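Phytoene synthase (Enterococcus hirae, PDB 5IYS) probably joins two farnesyl diphosphate molecules head to head, with magnesium, into a thirty-carbon product such as dehydrosqualene. Local coordinates at residues 71-74 against 75-79; 126-129 against 130-134; 228-231 against 232-236. One frame throughout, in Å; residues are numbered along the deposited sequence.

Contact 1: residues 71-74 against 75-79; sequences LERQ and LLDFN
With a chi1 of -72°, L76 sets its CG anti to its own carbonyl carbon and back over the preceding turn, where CG lies 3.5 Å from E72 O. D77 takes the same turn about its first bond (chi1 -79°), and its carboxylate folds back alongside R73, D77 CG lying 3.5 Å from R73 O. D77 OD2 comes within 4.3 Å of R73 CG. Beyond CG the arginine leads away from the carboxylate, leaving R73 NE 5.1 Å from D77 OD2, too far for a salt bridge, although the opposite charges probably attract weakly. L75 and F78 swing the other way, each with CG anti to the backbone N, which leaves only their CB atoms against the carbonyls of the turn before; F78 CB lies 3.4 Å from Q74 O. Beneath run regular i to i+4 bonds, from L75 N to L71 O at 3.1 Å through to F78 N to Q74 O at 2.9 Å, the mark of an alpha helix. The polar end of Q74 is engaged outside this turn, its OE1 accepting from W89 NE1. Helix 65-80 thus lays L71, L75 and F78 on W89 of helix 87-98, F78 also meeting F96 edge to face, while L75 and L76 rest on F107 of helix 104-116 and L71 reaches helix 39-60, which carries the magnesium ligands D56 and D60.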
ATOM      1  N   LEU A  71       8.860   1.399  18.106  1.00 25.93           N
ATOM      2  CA  LEU A  71       8.062   2.190  17.178  1.00 25.40           C
ATOM      3  C   LEU A  71       6.669   2.378  17.776  1.00 26.09           C
ATOM      4  O   LEU A  71       6.096   3.463  17.695  1.00 26.08           O
ATOM      5  CB  LEU A  71       8.009   1.518  15.791  1.00 23.77           C
ATOM      6  CG  LEU A  71       7.302   2.275  14.670  1.00 25.98           C
ATOM      7  CD1 LEU A  71       7.934   3.653  14.532  1.00 24.19           C
ATOM      8  CD2 LEU A  71       7.377   1.550  13.331  1.00 27.66           C
ATOM      9  N   GLU A  72       6.151   1.349  18.435  1.00 27.37           N
ATOM     10  CA  GLU A  72       4.817   1.444  19.041  1.00 30.01           C
ATOM     11  C   GLU A  72       4.844   2.424  20.207  1.00 29.30           C
ATOM     12  O   GLU A  72       3.874   3.139  20.448  1.00 27.00           O
ATOM     13  CB  GLU A  72       4.331   0.082  19.561  1.00 31.55           C
ATOM     14  CG  GLU A  72       4.118  -1.017  18.506  1.00 41.07           C
ATOM     15  CD  GLU A  72       4.078  -2.443  19.082  1.00 55.06           C
ATOM     16  OE1 GLU A  72       3.404  -2.663  20.115  1.00 64.82           O
ATOM     17  OE2 GLU A  72       4.690  -3.366  18.489  1.00 57.32           O
ATOM     18  N   ARG A  73       5.957   2.461  20.935  1.00 28.88           N
ATOM     19  CA  ARG A  73       6.059   3.362  22.071  1.00 28.39           C
ATOM     20  C   ARG A  73       6.133   4.812  21.616  1.00 25.57           C
ATOM     21  O   ARG A  73       5.611   5.697  22.289  1.00 26.49           O
ATOM     22  CB  ARG A  73       7.308   3.052  22.900  1.00 32.91           C
ATOM     23  CG  ARG A  73       7.592   4.120  23.955  1.00 40.64           C
ATOM     24  CD  ARG A  73       8.780   3.757  24.843  1.00 58.08           C
ATOM     25  NE  ARG A  73      10.073   4.111  24.252  1.00 63.71           N
ATOM     26  CZ  ARG A  73      11.041   3.236  23.974  1.00 67.39           C
ATOM     27  NH1 ARG A  73      10.860   1.939  24.194  1.00 66.65           N
ATOM     28  NH2 ARG A  73      12.198   3.655  23.479  1.00 63.44           N
ATOM     29  N   GLN A  74       6.844   5.048  20.517  1.00 22.48           N
ATOM     30  CA  GLN A  74       6.909   6.377  19.920  1.00 24.43           C
ATOM     31  C   GLN A  74       5.538   6.869  19.446  1.00 20.46           C
ATOM     32  O   GLN A  74       5.168   8.023  19.663  1.00 19.62           O
ATOM     33  CB  GLN A  74       7.883   6.351  18.755  1.00 23.17           C
ATOM     34  CG  GLN A  74       9.296   6.200  19.245  1.00 26.83           C
ATOM     35  CD  GLN A  74      10.264   6.037  18.110  1.00 26.82           C
ATOM     36  OE1 GLN A  74       9.907   5.564  17.037  1.00 27.90           O
ATOM     37  NE2 GLN A  74      11.532   6.350  18.369  1.00 35.36           N
ATOM     38  N   LEU A  75       4.756   5.951  18.901  1.00 20.30           N
ATOM     39  CA  LEU A  75       3.432   6.308  18.393  1.00 19.48           C
ATOM     40  C   LEU A  75       2.509   6.624  19.580  1.00 20.15           C
ATOM     41  O   LEU A  75       1.708   7.563  19.521  1.00 20.50           O
ATOM     42  CB  LEU A  75       2.870   5.122  17.590  1.00 22.03           C
ATOM     43  CG  LEU A  75       1.422   5.292  17.098  1.00 15.20           C
ATOM     44  CD1 LEU A  75       1.237   6.565  16.316  1.00 19.57           C
ATOM     45  CD2 LEU A  75       1.071   4.006  16.269  1.00 16.89           C
ATOM     46  N   LEU A  76       2.603   5.841  20.657  1.00 23.19           N
ATOM     47  CA  LEU A  76       1.805   6.134  21.841  1.00 22.99           C
ATOM     48  C   LEU A  76       2.156   7.518  22.369  1.00 20.94           C
ATOM     49  O   LEU A  76       1.267   8.283  22.747  1.00 24.30           O
ATOM     50  CB  LEU A  76       1.973   5.090  22.957  1.00 26.22           C
ATOM     51  CG  LEU A  76       1.319   3.717  22.712  1.00 31.27           C
ATOM     52  CD1 LEU A  76       1.950   2.638  23.599  1.00 31.61           C
ATOM     53  CD2 LEU A  76      -0.210   3.741  22.902  1.00 33.13           C
ATOM     54  N   ASP A  77       3.431   7.852  22.375  1.00 22.00           N
ATOM     55  CA  ASP A  77       3.841   9.180  22.843  1.00 24.98           C
ATOM     56  C   ASP A  77       3.239  10.252  21.939  1.00 24.24           C
ATOM     57  O   ASP A  77       2.758  11.291  22.406  1.00 24.53           O
ATOM     58  CB  ASP A  77       5.374   9.301  22.874  1.00 26.66           C
ATOM     59  CG  ASP A  77       6.017   8.623  24.101  1.00 37.52           C
ATOM     60  OD1 ASP A  77       5.323   8.324  25.099  1.00 36.75           O
ATOM     61  OD2 ASP A  77       7.252   8.413  24.082  1.00 36.91           O
ATOM     62  N   PHE A  78       3.386  10.042  20.632  1.00 20.28           N
ATOM     63  CA  PHE A  78       2.937  10.980  19.634  1.00 15.90           C
ATOM     64  C   PHE A  78       1.439  11.203  19.842  1.00 18.09           C
ATOM     65  O   PHE A  78       0.968  12.337  19.828  1.00 21.39           O
ATOM     66  CB  PHE A  78       3.127  10.358  18.238  1.00 17.64           C
ATOM     67  CG  PHE A  78       2.831  11.309  17.109  1.00 17.98           C
ATOM     68  CD1 PHE A  78       3.774  12.245  16.710  1.00 20.96           C
ATOM     69  CD2 PHE A  78       1.617  11.250  16.441  1.00 21.70           C
ATOM     70  CE1 PHE A  78       3.545  13.072  15.614  1.00 23.10           C
ATOM     71  CE2 PHE A  78       1.342  12.118  15.388  1.00 22.58           C
ATOM     72  CZ  PHE A  78       2.284  13.042  14.983  1.00 19.08           C
ATOM     73  N   ASN A  79       0.711  10.104  19.992  1.00 18.58           N
ATOM     74  CA  ASN A  79      -0.724  10.120  20.242  1.00 23.37           C
ATOM     75  C   ASN A  79      -1.101  10.957  21.463  1.00 23.61           C
ATOM     76  O   ASN A  79      -2.116  11.656  21.459  1.00 20.79           O
ATOM     77  CB  ASN A  79      -1.238   8.683  20.405  1.00 22.07           C
ATOM     78  CG  ASN A  79      -2.739   8.615  20.513  1.00 22.86           C
ATOM     79  OD1 ASN A  79      -3.455   9.158  19.681  1.00 23.49           O
ATOM     80  ND2 ASN A  79      -3.235   7.940  21.553  1.00 24.49           N
TER

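Contact 2: residues 126-129 against 130-134; sequences KDLE and EYCYY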
ATOM      1  N   LYS A 126     -12.434 -13.790   4.037  1.00 29.06           N
ATOM      2  CA  LYS A 126     -12.728 -12.848   5.115  1.00 30.89           C
ATOM      3  C   LYS A 126     -11.492 -12.553   5.952  1.00 30.25           C
ATOM      4  O   LYS A 126     -11.246 -11.395   6.332  1.00 27.22           O
ATOM      5  CB  LYS A 126     -13.831 -13.407   6.012  1.00 34.65           C
ATOM      6  CG  LYS A 126     -14.523 -12.372   6.886  1.00 37.33           C
ATOM      7  CD  LYS A 126     -16.024 -12.667   6.948  1.00 48.57           C
ATOM      8  CE  LYS A 126     -16.682 -12.077   8.188  1.00 49.84           C
ATOM      9  NZ  LYS A 126     -17.977 -12.748   8.520  1.00 56.05           N
ATOM     10  N   ASP A 127     -10.772 -13.613   6.314  1.00 27.07           N
ATOM     11  CA  ASP A 127      -9.542 -13.452   7.086  1.00 28.73           C
ATOM     12  C   ASP A 127      -8.558 -12.602   6.280  1.00 27.23           C
ATOM     13  O   ASP A 127      -7.873 -11.722   6.820  1.00 28.37           O
ATOM     14  CB  ASP A 127      -8.880 -14.797   7.395  1.00 27.13           C
ATOM     15  CG  ASP A 127      -9.659 -15.623   8.402  1.00 36.63           C
ATOM     16  OD1 ASP A 127     -10.021 -15.086   9.465  1.00 41.21           O
ATOM     17  OD2 ASP A 127      -9.954 -16.797   8.102  1.00 42.63           O
ATOM     18  N   LEU A 128      -8.442 -12.922   4.999  1.00 25.50           N
ATOM     19  CA  LEU A 128      -7.467 -12.227   4.165  1.00 24.81           C
ATOM     20  C   LEU A 128      -7.883 -10.762   4.021  1.00 24.89           C
ATOM     21  O   LEU A 128      -7.035  -9.871   4.026  1.00 24.98           O
ATOM     22  CB  LEU A 128      -7.346 -12.872   2.780  1.00 24.83           C
ATOM     23  CG  LEU A 128      -6.316 -12.261   1.806  1.00 26.36           C
ATOM     24  CD1 LEU A 128      -4.912 -12.128   2.422  1.00 17.45           C
ATOM     25  CD2 LEU A 128      -6.228 -13.056   0.505  1.00 27.82           C
ATOM     26  N   GLU A 129      -9.186 -10.514   3.921  1.00 26.12           N
ATOM     27  CA  GLU A 129      -9.676  -9.139   3.823  1.00 26.62           C
ATOM     28  C   GLU A 129      -9.418  -8.297   5.088  1.00 26.42           C
ATOM     29  O   GLU A 129      -9.085  -7.109   5.017  1.00 21.79           O
ATOM     30  CB  GLU A 129     -11.158  -9.166   3.430  1.00 27.88           C
ATOM     31  CG  GLU A 129     -11.909  -7.905   3.807  1.00 37.25           C
ATOM     32  CD  GLU A 129     -13.402  -8.046   3.572  1.00 49.83           C
ATOM     33  OE1 GLU A 129     -13.955  -9.132   3.853  1.00 55.22           O
ATOM     34  OE2 GLU A 129     -14.010  -7.077   3.072  1.00 52.10           O
ATOM     35  N   GLU A 130      -9.566  -8.885   6.269  1.00 25.86           N
ATOM     36  CA  GLU A 130      -9.262  -8.154   7.511  1.00 24.65           C
ATOM     37  C   GLU A 130      -7.781  -7.806   7.546  1.00 22.60           C
ATOM     38  O   GLU A 130      -7.381  -6.696   7.912  1.00 19.40           O
ATOM     39  CB  GLU A 130      -9.628  -9.013   8.737  1.00 25.18           C
ATOM     40  CG  GLU A 130     -11.107  -8.947   9.082  1.00 33.69           C
ATOM     41  CD  GLU A 130     -11.414  -7.766   9.985  1.00 40.35           C
ATOM     42  OE1 GLU A 130     -10.830  -7.673  11.090  1.00 41.08           O
ATOM     43  OE2 GLU A 130     -12.212  -6.901   9.570  1.00 48.67           O
ATOM     44  N   TYR A 131      -6.956  -8.757   7.144  1.00 19.41           N
ATOM     45  CA  TYR A 131      -5.514  -8.528   7.190  1.00 20.90           C
ATOM     46  C   TYR A 131      -5.124  -7.402   6.221  1.00 23.02           C
ATOM     47  O   TYR A 131      -4.320  -6.525   6.574  1.00 24.79           O
ATOM     48  CB  TYR A 131      -4.771  -9.814   6.856  1.00 19.66           C
ATOM     49  CG  TYR A 131      -3.311  -9.592   6.556  1.00 27.66           C
ATOM     50  CD1 TYR A 131      -2.404  -9.392   7.586  1.00 26.68           C
ATOM     51  CD2 TYR A 131      -2.846  -9.590   5.241  1.00 26.33           C
ATOM     52  CE1 TYR A 131      -1.055  -9.142   7.298  1.00 31.04           C
ATOM     53  CE2 TYR A 131      -1.518  -9.320   4.954  1.00 31.61           C
ATOM     54  CZ  TYR A 131      -0.617  -9.169   5.986  1.00 28.97           C
ATOM     55  OH  TYR A 131       0.715  -8.925   5.695  1.00 28.92           O
ATOM     56  N   CYS A 132      -5.730  -7.395   5.032  1.00 21.46           N
ATOM     57  CA  CYS A 132      -5.426  -6.359   4.032  1.00 19.07           C
ATOM     58  C   CYS A 132      -5.824  -5.006   4.570  1.00 20.45           C
ATOM     59  O   CYS A 132      -5.155  -4.035   4.254  1.00 20.65           O
ATOM     60  CB  CYS A 132      -6.136  -6.586   2.706  1.00 20.17           C
ATOM     61  SG  CYS A 132      -5.561  -8.026   1.765  1.00 24.61           S
ATOM     62  N   TYR A 133      -6.837  -4.934   5.438  1.00 17.48           N
ATOM     63  CA  TYR A 133      -7.166  -3.632   6.047  1.00 19.71           C
ATOM     64  C   TYR A 133      -5.979  -3.202   6.902  1.00 20.43           C
ATOM     65  O   TYR A 133      -5.504  -2.059   6.840  1.00 20.22           O
ATOM     66  CB  TYR A 133      -8.446  -3.643   6.908  1.00 17.67           C
ATOM     67  CG  TYR A 133      -8.481  -2.398   7.769  1.00 21.01           C
ATOM     68  CD1 TYR A 133      -8.537  -1.142   7.164  1.00 20.67           C
ATOM     69  CD2 TYR A 133      -8.105  -2.445   9.110  1.00 18.90           C
ATOM     70  CE1 TYR A 133      -8.326   0.039   7.899  1.00 15.48           C
ATOM     71  CE2 TYR A 133      -7.951  -1.269   9.864  1.00 19.48           C
ATOM     72  CZ  TYR A 133      -8.042  -0.036   9.232  1.00 18.84           C
ATOM     73  OH  TYR A 133      -7.802   1.152   9.896  1.00 23.80           O
ATOM     74  N   TYR A 134      -5.579  -4.071   7.818  1.00 20.55           N
ATOM     75  CA  TYR A 134      -4.590  -3.642   8.803  1.00 19.11           C
ATOM     76  C   TYR A 134      -3.292  -3.164   8.156  1.00 21.72           C
ATOM     77  O   TYR A 134      -2.693  -2.187   8.623  1.00 23.87           O
ATOM     78  CB  TYR A 134      -4.309  -4.725   9.837  1.00 18.17           C
ATOM     79  CG  TYR A 134      -5.398  -4.737  10.891  1.00 19.04           C
ATOM     80  CD1 TYR A 134      -5.355  -3.864  11.977  1.00 21.26           C
ATOM     81  CD2 TYR A 134      -6.528  -5.521  10.728  1.00 20.29           C
ATOM     82  CE1 TYR A 134      -6.402  -3.819  12.915  1.00 23.34           C
ATOM     83  CE2 TYR A 134      -7.569  -5.493  11.662  1.00 21.04           C
ATOM     84  CZ  TYR A 134      -7.486  -4.657  12.764  1.00 24.58           C
ATOM     85  OH  TYR A 134      -8.521  -4.634  13.683  1.00 26.12           O
TER
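The backbone N-H of E130 bonds to K126 O (N to O 3.0 Å). In the E130 side chain a chi1 of -82° sets CG anti to its own carbonyl carbon, 3.7 Å from K126 O, and the chain then bends at chi2. One residue on, Y131 N bonds to D127 O. The Y131 side chain leaves with CG anti to its backbone N (chi1 166°), which brings the ring beside L128: L128 CD1 approaches Y131 CD2 obliquely at 4.3 Å. The same methyl serves C132, with L128 CD1 4.2 Å from C132 SG, so one methyl touches both the ring and the sulfur. C132 N bonds to L128 O at 3.0 Å, and SG also sits 3.3 Å from that oxygen. Y133 N reaches E129 O in a longer and more bent bond (3.2 Å, N-H...O 144°), while its ring leads away along the helix to a hydroxyl bond with D108 and a cation-pi contact with K159. In this way L128 packs against the near side of the Y131 ring and against C132, while Y131 OH is hydrogen-bonded to D116. The Y131 side chain comes to about 5 Å from a bound magnesium ion, too far to be a ligand but consistent with Y131 helping to line the surroundings of the metal site.

Contact 3: residues 228-231 against 232-236; sequences FEMF and PLITE
I234 overlaps two side chains of the preceding turn at once, with CG1 4.0 Å from M230 CG and 4.1 Å from F231 CD1. Against M230 it lies at a slant, the two chains crossing, and its terminal CD1 lies 4.1 Å from M230 SD. Against F231 it runs alongside, both side chains pointing the same way, and CG1 meets the ring obliquely. M230 can offer its CG because chi1 is 69°, which lodges that carbon between the backbone N and the carbonyl carbon. The backbone turns tightly here. L233 N bonds to M230 O at 3.0 Å in the i to i+3 pattern of a 3-10 turn, and I234 N bonds to F231 O at 3.0 Å from well above the carbonyl plane (67° out of it), with a weak second bond to M230 O. P232 has no N-H to give; its CD packs against F231 CB at 3.5 Å and also lies 3.3 Å from E229 O. Beyond L233 the chain opens into an extended course at I234 and T235, where the turn ends. The segments therefore form the bend that leads from helix 207-227 into helix 236-258. F228 and F231 lean on the latter through A246, R250, L242 and A243. The M230 side chain rests on P157 and L161 of helix 155-172 and comes to about 4 Å from a bound farnesyl thiodiphosphate, and I154 in the loop before that helix is touched by M230, L233 and I234.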
ATOM      1  N   PHE A 228     -12.764   3.809  -7.014  1.00 16.19           N
ATOM      2  CA  PHE A 228     -12.773   5.008  -7.862  1.00 19.32           C
ATOM      3  C   PHE A 228     -14.055   5.842  -7.700  1.00 19.75           C
ATOM      4  O   PHE A 228     -14.083   7.018  -8.056  1.00 17.00           O
ATOM      5  CB  PHE A 228     -12.575   4.654  -9.348  1.00 19.10           C
ATOM      6  CG  PHE A 228     -11.257   3.979  -9.663  1.00 18.63           C
ATOM      7  CD1 PHE A 228     -10.216   3.959  -8.739  1.00 23.10           C
ATOM      8  CD2 PHE A 228     -11.089   3.300 -10.875  1.00 23.78           C
ATOM      9  CE1 PHE A 228      -8.976   3.415  -9.064  1.00 25.16           C
ATOM     10  CE2 PHE A 228      -9.858   2.730 -11.211  1.00 24.36           C
ATOM     11  CZ  PHE A 228      -8.810   2.758 -10.293  1.00 26.37           C
ATOM     12  N   GLU A 229     -15.049   5.294  -7.008  1.00 18.88           N
ATOM     13  CA  GLU A 229     -16.222   6.062  -6.624  1.00 19.49           C
ATOM     14  C   GLU A 229     -15.898   7.291  -5.762  1.00 19.90           C
ATOM     15  O   GLU A 229     -16.634   8.291  -5.777  1.00 19.36           O
ATOM     16  CB  GLU A 229     -17.134   5.137  -5.834  1.00 23.76           C
ATOM     17  CG  GLU A 229     -18.397   5.766  -5.323  1.00 31.91           C
ATOM     18  CD  GLU A 229     -19.252   4.728  -4.598  1.00 43.08           C
ATOM     19  OE1 GLU A 229     -19.544   3.672  -5.212  1.00 36.44           O
ATOM     20  OE2 GLU A 229     -19.585   4.963  -3.413  1.00 43.78           O
ATOM     21  N   MET A 230     -14.756   7.262  -5.073  1.00 16.43           N
ATOM     22  CA  MET A 230     -14.382   8.417  -4.251  1.00 16.57           C
ATOM     23  C   MET A 230     -13.957   9.642  -5.047  1.00 16.07           C
ATOM     24  O   MET A 230     -13.892  10.730  -4.491  1.00 16.34           O
ATOM     25  CB  MET A 230     -13.296   8.052  -3.239  1.00 16.29           C
ATOM     26  CG  MET A 230     -11.965   7.762  -3.856  1.00 16.59           C
ATOM     27  SD  MET A 230     -10.815   7.188  -2.562  1.00 23.37           S
ATOM     28  CE  MET A 230     -10.082   5.844  -3.475  1.00 20.26           C
ATOM     29  N   PHE A 231     -13.685   9.512  -6.344  1.00 17.54           N
ATOM     30  CA  PHE A 231     -13.024  10.641  -7.030  1.00 18.88           C
ATOM     31  C   PHE A 231     -13.703  12.003  -6.945  1.00 19.53           C
ATOM     32  O   PHE A 231     -13.037  13.040  -6.773  1.00 18.26           O
ATOM     33  CB  PHE A 231     -12.591  10.289  -8.463  1.00 19.75           C
ATOM     34  CG  PHE A 231     -11.386   9.369  -8.517  1.00 22.72           C
ATOM     35  CD1 PHE A 231     -10.253   9.646  -7.769  1.00 34.98           C
ATOM     36  CD2 PHE A 231     -11.398   8.219  -9.299  1.00 27.18           C
ATOM     37  CE1 PHE A 231      -9.147   8.794  -7.801  1.00 32.76           C
ATOM     38  CE2 PHE A 231     -10.284   7.380  -9.368  1.00 29.08           C
ATOM     39  CZ  PHE A 231      -9.195   7.630  -8.566  1.00 30.18           C
ATOM     40  N   PRO A 232     -15.049  12.032  -7.070  1.00 19.08           N
ATOM     41  CA  PRO A 232     -15.690  13.337  -7.047  1.00 17.42           C
ATOM     42  C   PRO A 232     -15.486  14.105  -5.747  1.00 18.38           C
ATOM     43  O   PRO A 232     -15.653  15.332  -5.735  1.00 19.56           O
ATOM     44  CB  PRO A 232     -17.179  13.012  -7.274  1.00 19.17           C
ATOM     45  CG  PRO A 232     -17.144  11.719  -8.097  1.00 17.86           C
ATOM     46  CD  PRO A 232     -15.922  10.962  -7.574  1.00 15.95           C
ATOM     47  N   LEU A 233     -15.107  13.413  -4.672  1.00 16.51           N
ATOM     48  CA  LEU A 233     -14.924  14.048  -3.371  1.00 16.71           C
ATOM     49  C   LEU A 233     -13.431  14.224  -3.056  1.00 18.75           C
ATOM     50  O   LEU A 233     -13.058  14.774  -2.025  1.00 18.40           O
ATOM     51  CB  LEU A 233     -15.498  13.159  -2.270  1.00 17.94           C
ATOM     52  CG  LEU A 233     -17.028  13.052  -2.345  1.00 30.79           C
ATOM     53  CD1 LEU A 233     -17.628  12.193  -1.230  1.00 33.18           C
ATOM     54  CD2 LEU A 233     -17.601  14.455  -2.374  1.00 30.72           C
ATOM     55  N   ILE A 234     -12.594  13.658  -3.901  1.00 15.22           N
ATOM     56  CA  ILE A 234     -11.165  13.949  -3.807  1.00 16.10           C
ATOM     57  C   ILE A 234     -10.879  15.371  -4.264  1.00 19.36           C
ATOM     58  O   ILE A 234     -11.395  15.823  -5.294  1.00 17.32           O
ATOM     59  CB  ILE A 234     -10.373  12.958  -4.623  1.00 15.85           C
ATOM     60  CG1 ILE A 234     -10.639  11.540  -4.109  1.00 14.46           C
ATOM     61  CG2 ILE A 234      -8.853  13.300  -4.595  1.00 15.54           C
ATOM     62  CD1 ILE A 234      -9.911  11.230  -2.816  1.00 20.63           C
ATOM     63  N   THR A 235     -10.074  16.084  -3.484  1.00 18.56           N
ATOM     64  CA  THR A 235      -9.682  17.435  -3.911  1.00 22.14           C
ATOM     65  C   THR A 235      -9.087  17.446  -5.329  1.00 19.13           C
ATOM     66  O   THR A 235      -8.351  16.541  -5.713  1.00 16.09           O
ATOM     67  CB  THR A 235      -8.688  18.047  -2.920  1.00 19.40           C
ATOM     68  OG1 THR A 235      -9.275  18.028  -1.621  1.00 26.43           O
ATOM     69  CG2 THR A 235      -8.389  19.498  -3.291  1.00 25.15           C
ATOM     70  N   GLU A 236      -9.537  18.378  -6.158  1.00 17.84           N
ATOM     71  CA  GLU A 236      -9.234  18.327  -7.592  1.00 22.48           C
ATOM     72  C   GLU A 236      -7.732  18.180  -7.866  1.00 21.26           C
ATOM     73  O   GLU A 236      -7.307  17.242  -8.564  1.00 20.55           O
ATOM     74  CB  GLU A 236      -9.738  19.569  -8.318  1.00 26.05           C
ATOM     75  CG  GLU A 236      -9.378  19.531  -9.796  1.00 33.93           C
ATOM     76  CD  GLU A 236      -9.883  20.754 -10.536  1.00 51.39           C
ATOM     77  OE1 GLU A 236     -10.937  21.285 -10.114  1.00 50.17           O
ATOM     78  OE2 GLU A 236      -9.189  21.226 -11.469  1.00 51.10           O
TER

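From the N terminus the three contacts follow in series, none enclosing or crossing another, and each lies within an unbroken run of chain rather than closing a long loop. Contact 1 is a turn of helix 65-80, toward the outside of the fold, packed on helices 39-60, 87-98 and 104-116. Contact 2, in helix 125-143, lies nearer the middle, its centre about 24 Å from that of contact 1, and brings Y131 near the metal site. Contact 3 is the bend between helices 207-227 and 236-258, its centre about 32 Å from that of contact 1. No two touch, but helix 104-116 receives side chains from contacts 1 and 2, and helix 155-172 from contacts 2 and 3, relating all three within this all-helical fold.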